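Local coordinates for protein putative glycerophosphodiester phosphodiesterase (Galdieria sulphuraria, PDB 2O55) that belongs to the glycerophosphoryl diester phosphodiesterase family of TIM-barrel proteins and carries a bound sulfate ion in this structure, at residues 213-225 / 233-245. Residues are numbered along the deposited sequence; the frame is centred on the assembly and turned at random.
With SO4 (sulfate ion), chain B.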
ATOM      1  N   LEU A 213       8.974 -11.842 -11.695  1.00 10.34           N
ATOM      2  CA  LEU A 213       8.110 -10.904 -10.961  1.00 10.85           C
ATOM      3  C   LEU A 213       8.325 -11.025  -9.447  1.00 11.34           C
ATOM      4  O   LEU A 213       8.601 -12.123  -8.947  1.00 11.32           O
ATOM      5  CB  LEU A 213       6.638 -11.186 -11.241  1.00 10.67           C
ATOM      6  CG  LEU A 213       6.094 -11.144 -12.670  1.00 11.08           C
ATOM      7  CD1 LEU A 213       4.697 -11.691 -12.654  1.00 11.00           C
ATOM      8  CD2 LEU A 213       6.101  -9.744 -13.299  1.00 11.80           C
ATOM      9  N   SER A 214       8.169  -9.921  -8.709  1.00 11.32           N
ATOM     10  CA  SER A 214       8.314 -10.004  -7.258  1.00 11.49           C
ATOM     11  C   SER A 214       6.996 -10.395  -6.560  1.00 11.34           C
ATOM     12  O   SER A 214       5.913 -10.086  -7.041  1.00 10.85           O
ATOM     13  CB  SER A 214       8.871  -8.701  -6.686  1.00 11.59           C
ATOM     14  OG  SER A 214       7.875  -7.973  -5.992  1.00 12.98           O
ATOM     15  N   VAL A 215       7.103 -11.085  -5.423  1.00 11.59           N
ATOM     16  CA  VAL A 215       5.923 -11.494  -4.664  1.00 11.52           C
ATOM     17  C   VAL A 215       5.878 -10.880  -3.281  1.00 12.05           C
ATOM     18  O   VAL A 215       6.888 -10.869  -2.559  1.00 12.37           O
ATOM     19  CB  VAL A 215       5.820 -12.995  -4.515  1.00 11.30           C
ATOM     20  CG1 VAL A 215       4.671 -13.354  -3.552  1.00  9.63           C
ATOM     21  CG2 VAL A 215       5.630 -13.628  -5.875  1.00 10.85           C
ATOM     22  N   THR A 216       4.693 -10.380  -2.931  1.00 11.96           N
ATOM     23  CA  THR A 216       4.480  -9.691  -1.682  1.00 11.81           C
ATOM     24  C   THR A 216       3.320 -10.381  -0.972  1.00 12.60           C
ATOM     25  O   THR A 216       2.233 -10.535  -1.546  1.00 13.19           O
ATOM     26  CB  THR A 216       4.162  -8.226  -1.964  1.00 11.70           C
ATOM     27  OG1 THR A 216       5.248  -7.644  -2.708  1.00 10.48           O
ATOM     28  CG2 THR A 216       3.875  -7.448  -0.678  1.00 10.29           C
ATOM     29  N   VAL A 217       3.559 -10.837   0.257  1.00 12.77           N
ATOM     30  CA  VAL A 217       2.461 -11.316   1.093  1.00 12.99           C
ATOM     31  C   VAL A 217       1.724 -10.134   1.709  1.00 12.91           C
ATOM     32  O   VAL A 217       2.333  -9.179   2.244  1.00 13.19           O
ATOM     33  CB  VAL A 217       2.944 -12.211   2.226  1.00 13.30           C
ATOM     34  CG1 VAL A 217       1.757 -12.708   3.023  1.00 12.56           C
ATOM     35  CG2 VAL A 217       3.722 -13.377   1.664  1.00 14.04           C
ATOM     36  N   TRP A 218       0.407 -10.217   1.640  1.00 12.54           N
ATOM     37  CA  TRP A 218      -0.460  -9.172   2.137  1.00 12.53           C
ATOM     38  C   TRP A 218      -1.210  -9.707   3.360  1.00 12.23           C
ATOM     39  O   TRP A 218      -1.868 -10.755   3.283  1.00 11.93           O
ATOM     40  CB  TRP A 218      -1.418  -8.748   1.016  1.00 12.62           C
ATOM     41  CG  TRP A 218      -2.377  -7.670   1.387  1.00 13.40           C
ATOM     42  CD1 TRP A 218      -3.550  -7.808   2.088  1.00 13.88           C
ATOM     43  CD2 TRP A 218      -2.270  -6.279   1.059  1.00 14.10           C
ATOM     44  NE1 TRP A 218      -4.175  -6.590   2.211  1.00 13.85           N
ATOM     45  CE2 TRP A 218      -3.412  -5.636   1.588  1.00 13.77           C
ATOM     46  CE3 TRP A 218      -1.321  -5.511   0.356  1.00 14.68           C
ATOM     47  CZ2 TRP A 218      -3.626  -4.262   1.450  1.00 13.78           C
ATOM     48  CZ3 TRP A 218      -1.544  -4.135   0.212  1.00 13.68           C
ATOM     49  CH2 TRP A 218      -2.681  -3.533   0.759  1.00 13.86           C
HETATM   50  N   MSE A 219      -1.091  -9.009   4.494  1.00 12.10           N
HETATM   51  CA  MSE A 219      -1.905  -9.349   5.677  1.00 11.50           C
HETATM   52  C   MSE A 219      -3.101  -8.402   5.773  1.00 11.09           C
HETATM   53  O   MSE A 219      -2.921  -7.208   5.954  1.00 10.79           O
HETATM   54  CB  MSE A 219      -1.079  -9.299   6.970  1.00 11.43           C
HETATM   55  CG  MSE A 219       0.255 -10.035   6.913  1.00 11.97           C
HETATM   56 SE   MSE A 219       0.101 -11.962   6.722  1.00 14.95          SE
HETATM   57  CE  MSE A 219       1.925 -12.405   7.078  1.00 11.41           C
ATOM     58  N   PRO A 220      -4.332  -8.930   5.648  1.00 11.19           N
ATOM     59  CA  PRO A 220      -5.470  -8.028   5.809  1.00 11.11           C
ATOM     60  C   PRO A 220      -5.416  -7.376   7.175  1.00 11.11           C
ATOM     61  O   PRO A 220      -4.790  -7.896   8.088  1.00 11.01           O
ATOM     62  CB  PRO A 220      -6.677  -8.962   5.745  1.00 10.93           C
ATOM     63  CG  PRO A 220      -6.210 -10.178   5.060  1.00 10.88           C
ATOM     64  CD  PRO A 220      -4.759 -10.320   5.389  1.00 11.40           C
ATOM     65  N   TRP A 221      -6.064  -6.237   7.322  1.00 11.34           N
ATOM     66  CA  TRP A 221      -6.085  -5.607   8.608  1.00 11.67           C
ATOM     67  C   TRP A 221      -6.714  -6.553   9.648  1.00 12.23           C
ATOM     68  O   TRP A 221      -6.236  -6.651  10.790  1.00 12.69           O
ATOM     69  CB  TRP A 221      -6.847  -4.296   8.506  1.00 11.81           C
ATOM     70  CG  TRP A 221      -6.574  -3.359   9.616  1.00 11.53           C
ATOM     71  CD1 TRP A 221      -7.406  -3.062  10.659  1.00 11.31           C
ATOM     72  CD2 TRP A 221      -5.382  -2.594   9.815  1.00 11.40           C
ATOM     73  NE1 TRP A 221      -6.807  -2.154  11.495  1.00 12.65           N
ATOM     74  CE2 TRP A 221      -5.562  -1.846  11.001  1.00 12.19           C
ATOM     75  CE3 TRP A 221      -4.176  -2.472   9.113  1.00 11.41           C
ATOM     76  CZ2 TRP A 221      -4.576  -0.973  11.498  1.00 11.19           C
ATOM     77  CZ3 TRP A 221      -3.190  -1.602   9.613  1.00 12.01           C
ATOM     78  CH2 TRP A 221      -3.402  -0.868  10.794  1.00 11.42           C
ATOM     79  N   ILE A 222      -7.758  -7.279   9.243  1.00 12.45           N
ATOM     80  CA  ILE A 222      -8.448  -8.228  10.142  1.00 12.83           C
ATOM     81  C   ILE A 222      -7.499  -9.209  10.865  1.00 12.50           C
ATOM     82  O   ILE A 222      -7.824  -9.699  11.936  1.00 12.86           O
ATOM     83  CB  ILE A 222      -9.638  -9.014   9.420  1.00 12.75           C
ATOM     84  CG1 ILE A 222     -10.571  -9.688  10.449  1.00 13.15           C
ATOM     85  CG2 ILE A 222      -9.115 -10.028   8.381  1.00 12.52           C
ATOM     86  CD1 ILE A 222     -11.839 -10.360   9.856  1.00 13.56           C
ATOM     87  N   PHE A 223      -6.333  -9.459  10.286  1.00 12.13           N
ATOM     88  CA  PHE A 223      -5.514 -10.600  10.643  1.00 12.13           C
ATOM     89  C   PHE A 223      -4.297 -10.166  11.420  1.00 12.53           C
ATOM     90  O   PHE A 223      -3.512  -9.378  10.915  1.00 12.34           O
ATOM     91  CB  PHE A 223      -5.072 -11.296   9.354  1.00 12.09           C
ATOM     92  CG  PHE A 223      -4.220 -12.518   9.569  1.00 11.73           C
ATOM     93  CD1 PHE A 223      -4.784 -13.708  10.031  1.00 10.87           C
ATOM     94  CD2 PHE A 223      -2.851 -12.486   9.277  1.00 10.96           C
ATOM     95  CE1 PHE A 223      -3.998 -14.832  10.216  1.00 10.76           C
ATOM     96  CE2 PHE A 223      -2.058 -13.599   9.455  1.00  9.90           C
ATOM     97  CZ  PHE A 223      -2.623 -14.770   9.929  1.00 11.42           C
ATOM     98  N   ASP A 224      -4.129 -10.677  12.639  1.00 12.86           N
ATOM     99  CA  ASP A 224      -2.950 -10.334  13.425  1.00 13.18           C
ATOM    100  C   ASP A 224      -1.824 -11.311  13.132  1.00 13.50           C
ATOM    101  O   ASP A 224      -1.744 -12.375  13.739  1.00 14.00           O
ATOM    102  CB  ASP A 224      -3.262 -10.325  14.925  1.00 13.29           C
ATOM    103  CG  ASP A 224      -4.141  -9.141  15.352  1.00 13.50           C
ATOM    104  OD1 ASP A 224      -3.878  -7.986  14.923  1.00 11.25           O
ATOM    105  OD2 ASP A 224      -5.083  -9.377  16.153  1.00 13.79           O
ATOM    106  N   ASP A 225      -0.946 -10.951  12.204  1.00 13.86           N
ATOM    107  CA  ASP A 225       0.162 -11.839  11.848  1.00 14.14           C
ATOM    108  C   ASP A 225       1.189 -11.950  12.967  1.00 14.19           C
ATOM    109  O   ASP A 225       1.569 -10.962  13.581  1.00 14.06           O
ATOM    110  CB  ASP A 225       0.808 -11.471  10.497  1.00 14.06           C
ATOM    111  CG  ASP A 225       1.265 -10.032  10.429  1.00 13.66           C
ATOM    112  OD1 ASP A 225       0.515  -9.137  10.881  1.00 12.78           O
ATOM    113  OD2 ASP A 225       2.381  -9.802   9.910  1.00 12.65           O
ATOM    114  N   CYS A 233       5.855 -17.612   5.643  1.00 10.84           N
ATOM    115  CA  CYS A 233       6.362 -16.650   4.668  1.00 10.55           C
ATOM    116  C   CYS A 233       7.757 -16.970   4.161  1.00  9.91           C
ATOM    117  O   CYS A 233       7.951 -17.000   2.967  1.00  9.95           O
ATOM    118  CB  CYS A 233       6.300 -15.244   5.223  1.00 10.48           C
ATOM    119  SG  CYS A 233       4.588 -14.622   5.272  1.00 13.09           S
ATOM    120  N   LEU A 234       8.707 -17.228   5.064  1.00  9.67           N
ATOM    121  CA  LEU A 234      10.057 -17.663   4.686  1.00  9.90           C
ATOM    122  C   LEU A 234      10.074 -18.977   3.901  1.00 10.42           C
ATOM    123  O   LEU A 234      10.741 -19.069   2.874  1.00 10.67           O
ATOM    124  CB  LEU A 234      10.959 -17.832   5.903  1.00  9.98           C
ATOM    125  CG  LEU A 234      11.380 -16.669   6.802  1.00 10.22           C
ATOM    126  CD1 LEU A 234      12.656 -17.039   7.539  1.00 11.14           C
ATOM    127  CD2 LEU A 234      11.624 -15.441   5.994  1.00 11.41           C
ATOM    128  N   GLU A 235       9.360 -19.991   4.383  1.00 10.56           N
ATOM    129  CA  GLU A 235       9.177 -21.226   3.626  1.00 11.15           C
ATOM    130  C   GLU A 235       8.723 -20.940   2.199  1.00 10.11           C
ATOM    131  O   GLU A 235       9.265 -21.494   1.252  1.00  9.81           O
ATOM    132  CB  GLU A 235       8.203 -22.176   4.342  1.00 11.22           C
ATOM    133  CG  GLU A 235       8.712 -22.596   5.741  1.00 13.53           C
ATOM    134  CD  GLU A 235       8.078 -23.893   6.309  1.00 14.16           C
ATOM    135  OE1 GLU A 235       7.727 -24.830   5.543  1.00 18.17           O
ATOM    136  OE2 GLU A 235       7.962 -23.985   7.553  1.00 16.92           O
ATOM    137  N   LEU A 236       7.756 -20.042   2.055  1.00  9.97           N
ATOM    138  CA  LEU A 236       7.264 -19.614   0.744  1.00  9.94           C
ATOM    139  C   LEU A 236       8.304 -18.901  -0.112  1.00 10.33           C
ATOM    140  O   LEU A 236       8.234 -18.957  -1.329  1.00 10.66           O
ATOM    141  CB  LEU A 236       6.095 -18.665   0.925  1.00  9.49           C
ATOM    142  CG  LEU A 236       4.788 -19.282   1.370  1.00  9.45           C
ATOM    143  CD1 LEU A 236       3.831 -18.159   1.757  1.00  9.49           C
ATOM    144  CD2 LEU A 236       4.223 -20.126   0.250  1.00  9.30           C
ATOM    145  N   GLN A 237       9.238 -18.200   0.527  1.00 10.79           N
ATOM    146  CA  GLN A 237      10.287 -17.441  -0.163  1.00 11.34           C
ATOM    147  C   GLN A 237       9.757 -16.202  -0.906  1.00 11.03           C
ATOM    148  O   GLN A 237      10.274 -15.825  -1.954  1.00 10.91           O
ATOM    149  CB  GLN A 237      11.105 -18.349  -1.107  1.00 11.74           C
ATOM    150  CG  GLN A 237      11.999 -19.407  -0.436  1.00 14.15           C
ATOM    151  CD  GLN A 237      13.496 -19.101  -0.600  1.00 18.89           C
ATOM    152  OE1 GLN A 237      14.031 -18.176   0.036  1.00 19.96           O
ATOM    153  NE2 GLN A 237      14.184 -19.889  -1.449  1.00 20.59           N
ATOM    154  N   VAL A 238       8.731 -15.568  -0.348  1.00 11.12           N
ATOM    155  CA  VAL A 238       8.235 -14.269  -0.818  1.00 10.89           C
ATOM    156  C   VAL A 238       9.316 -13.196  -0.715  1.00 11.17           C
ATOM    157  O   VAL A 238      10.277 -13.353   0.049  1.00 11.40           O
ATOM    158  CB  VAL A 238       7.011 -13.809  -0.001  1.00 10.72           C
ATOM    159  CG1 VAL A 238       5.948 -14.882  -0.049  1.00 11.00           C
ATOM    160  CG2 VAL A 238       7.387 -13.503   1.450  1.00  9.59           C
ATOM    161  N   ASP A 239       9.143 -12.110  -1.470  1.00 11.27           N
ATOM    162  CA  ASP A 239      10.092 -10.987  -1.499  1.00 11.09           C
ATOM    163  C   ASP A 239       9.798  -9.920  -0.452  1.00 11.00           C
ATOM    164  O   ASP A 239      10.710  -9.314   0.103  1.00 10.29           O
ATOM    165  CB  ASP A 239      10.109 -10.376  -2.893  1.00 10.94           C
ATOM    166  CG  ASP A 239      10.491 -11.393  -3.947  1.00 12.74           C
ATOM    167  OD1 ASP A 239      11.657 -11.885  -3.935  1.00 14.45           O
ATOM    168  OD2 ASP A 239       9.620 -11.731  -4.774  1.00 14.26           O
ATOM    169  N   LEU A 240       8.516  -9.688  -0.185  1.00 11.35           N
ATOM    170  CA  LEU A 240       8.123  -8.647   0.756  1.00 11.51           C
ATOM    171  C   LEU A 240       6.956  -9.168   1.570  1.00 12.31           C
ATOM    172  O   LEU A 240       6.253 -10.110   1.160  1.00 12.80           O
ATOM    173  CB  LEU A 240       7.766  -7.334   0.042  1.00 11.20           C
ATOM    174  CG  LEU A 240       8.793  -6.629  -0.889  1.00 10.75           C
ATOM    175  CD1 LEU A 240       8.615  -6.926  -2.380  1.00  7.46           C
ATOM    176  CD2 LEU A 240       8.723  -5.160  -0.700  1.00 10.58           C
ATOM    177  N   ILE A 241       6.786  -8.597   2.757  1.00 12.51           N
ATOM    178  CA  ILE A 241       5.663  -8.946   3.610  1.00 12.27           C
ATOM    179  C   ILE A 241       5.014  -7.684   4.099  1.00 12.89           C
ATOM    180  O   ILE A 241       5.651  -6.877   4.802  1.00 12.83           O
ATOM    181  CB  ILE A 241       6.079  -9.761   4.816  1.00 11.93           C
ATOM    182  CG1 ILE A 241       6.761 -11.053   4.344  1.00 10.36           C
ATOM    183  CG2 ILE A 241       4.841 -10.003   5.706  1.00 11.32           C
ATOM    184  CD1 ILE A 241       7.247 -11.930   5.421  1.00  6.96           C
ATOM    185  N   CYS A 242       3.759  -7.505   3.705  1.00 12.86           N
ATOM    186  CA  CYS A 242       3.020  -6.359   4.148  1.00 13.19           C
ATOM    187  C   CYS A 242       2.383  -6.761   5.468  1.00 13.64           C
ATOM    188  O   CYS A 242       1.292  -7.350   5.496  1.00 13.99           O
ATOM    189  CB  CYS A 242       1.990  -5.945   3.101  1.00 13.44           C
ATOM    190  SG  CYS A 242       1.269  -4.316   3.400  1.00 12.41           S
ATOM    191  N   SER A 243       3.088  -6.429   6.552  1.00 14.03           N
ATOM    192  CA  SER A 243       2.795  -6.889   7.913  1.00 14.14           C
ATOM    193  C   SER A 243       2.002  -5.894   8.738  1.00 14.01           C
ATOM    194  O   SER A 243       2.180  -4.689   8.611  1.00 14.04           O
ATOM    195  CB  SER A 243       4.110  -7.161   8.639  1.00 14.34           C
ATOM    196  OG  SER A 243       3.889  -7.632   9.961  1.00 15.64           O
ATOM    197  N   ASN A 244       1.141  -6.405   9.608  1.00 14.03           N
ATOM    198  CA  ASN A 244       0.421  -5.563  10.553  1.00 14.05           C
ATOM    199  C   ASN A 244       1.250  -5.363  11.807  1.00 14.21           C
ATOM    200  O   ASN A 244       0.899  -4.560  12.674  1.00 14.61           O
ATOM    201  CB  ASN A 244      -0.922  -6.180  10.907  1.00 14.05           C
ATOM    202  CG  ASN A 244      -1.807  -6.406   9.686  1.00 15.84           C
ATOM    203  OD1 ASN A 244      -1.792  -5.636   8.720  1.00 16.75           O
ATOM    204  ND2 ASN A 244      -2.601  -7.465   9.734  1.00 18.67           N
ATOM    205  N   TYR A 245       2.357  -6.093  11.902  1.00 13.87           N
ATOM    206  CA  TYR A 245       3.291  -5.923  13.000  1.00 13.55           C
ATOM    207  C   TYR A 245       4.731  -5.856  12.505  1.00 13.50           C
ATOM    208  O   TYR A 245       5.509  -6.772  12.755  1.00 13.67           O
ATOM    209  CB  TYR A 245       3.105  -7.052  14.004  1.00 13.48           C
ATOM    210  CG  TYR A 245       1.725  -7.015  14.584  1.00 13.69           C
ATOM    211  CD1 TYR A 245       0.663  -7.652  13.929  1.00 12.30           C
ATOM    212  CD2 TYR A 245       1.465  -6.299  15.773  1.00 12.59           C
ATOM    213  CE1 TYR A 245      -0.611  -7.598  14.449  1.00 13.34           C
ATOM    214  CE2 TYR A 245       0.198  -6.240  16.304  1.00 12.14           C
ATOM    215  CZ  TYR A 245      -0.842  -6.890  15.635  1.00 13.71           C
ATOM    216  OH  TYR A 245      -2.123  -6.825  16.136  1.00 14.40           O
TER
HETATM  217  S   SO4 B   1      -6.927  -4.516   3.892  0.75 32.29           S
HETATM  218  O1  SO4 B   1      -6.658  -5.898   3.539  0.75 30.10           O
HETATM  219  O2  SO4 B   1      -8.084  -4.532   4.762  0.75 31.89           O
HETATM  220  O3  SO4 B   1      -5.826  -4.003   4.679  0.75 32.67           O
HETATM  221  O4  SO4 B   1      -7.108  -3.648   2.724  0.75 29.78           O
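V217 lies at the middle of a parallel strand pair: its N bonds to L240 O, and its O takes C242 N at 2.6 Å. M219 N then reaches C242 O, so strand 214-218 is joined to strand 240-243 over most of its length. At the start of the pair V215 O accepts both D239 N and L240 N, while D239 OD2 receives V215 N (2.7 Å) through its anti lone pair; H209 is a second partner of that oxygen. The tight part lies beneath helix 227-236, where V217 CG2 and the CE of selenomethionine M219 both pack at 3.9 Å from C233 SG, and CE also touches I241 CG2. On the other sheet face T216 OG1 lies against L240 CD1 and CB, the two side chains crossing obliquely, and C242 SG, anti to its backbone N (chi1 -167°), sits over one face of the W218 indole, 4.5 Å from the centroid of its six-membered ring. Beyond the strands the loops are tied by polar groups. D225 takes S243 OG on the syn lone pair of OD2 (2.6 Å) and N244 N on OD1. N244 ND2 bonds to P220 O, which lies close to the N244 amide plane and accepts F223 N from the opposite face of its own carbonyl plane; N244 OD1 accepts from H12. The looser, more exposed side is at D224, whose OD1 lies at the edge of the Y245 ring, doubtfully close to OH, and forms a salt bridge with K17. The two segments are parts of a beta-alpha-beta unit of a TIM barrel; beyond its C-terminal strand ends, where barrels of this fold carry their active sites, W218 NE1 points straight at sulfate O1 (2.9 Å, 173°), an ion also held by R13 and H56.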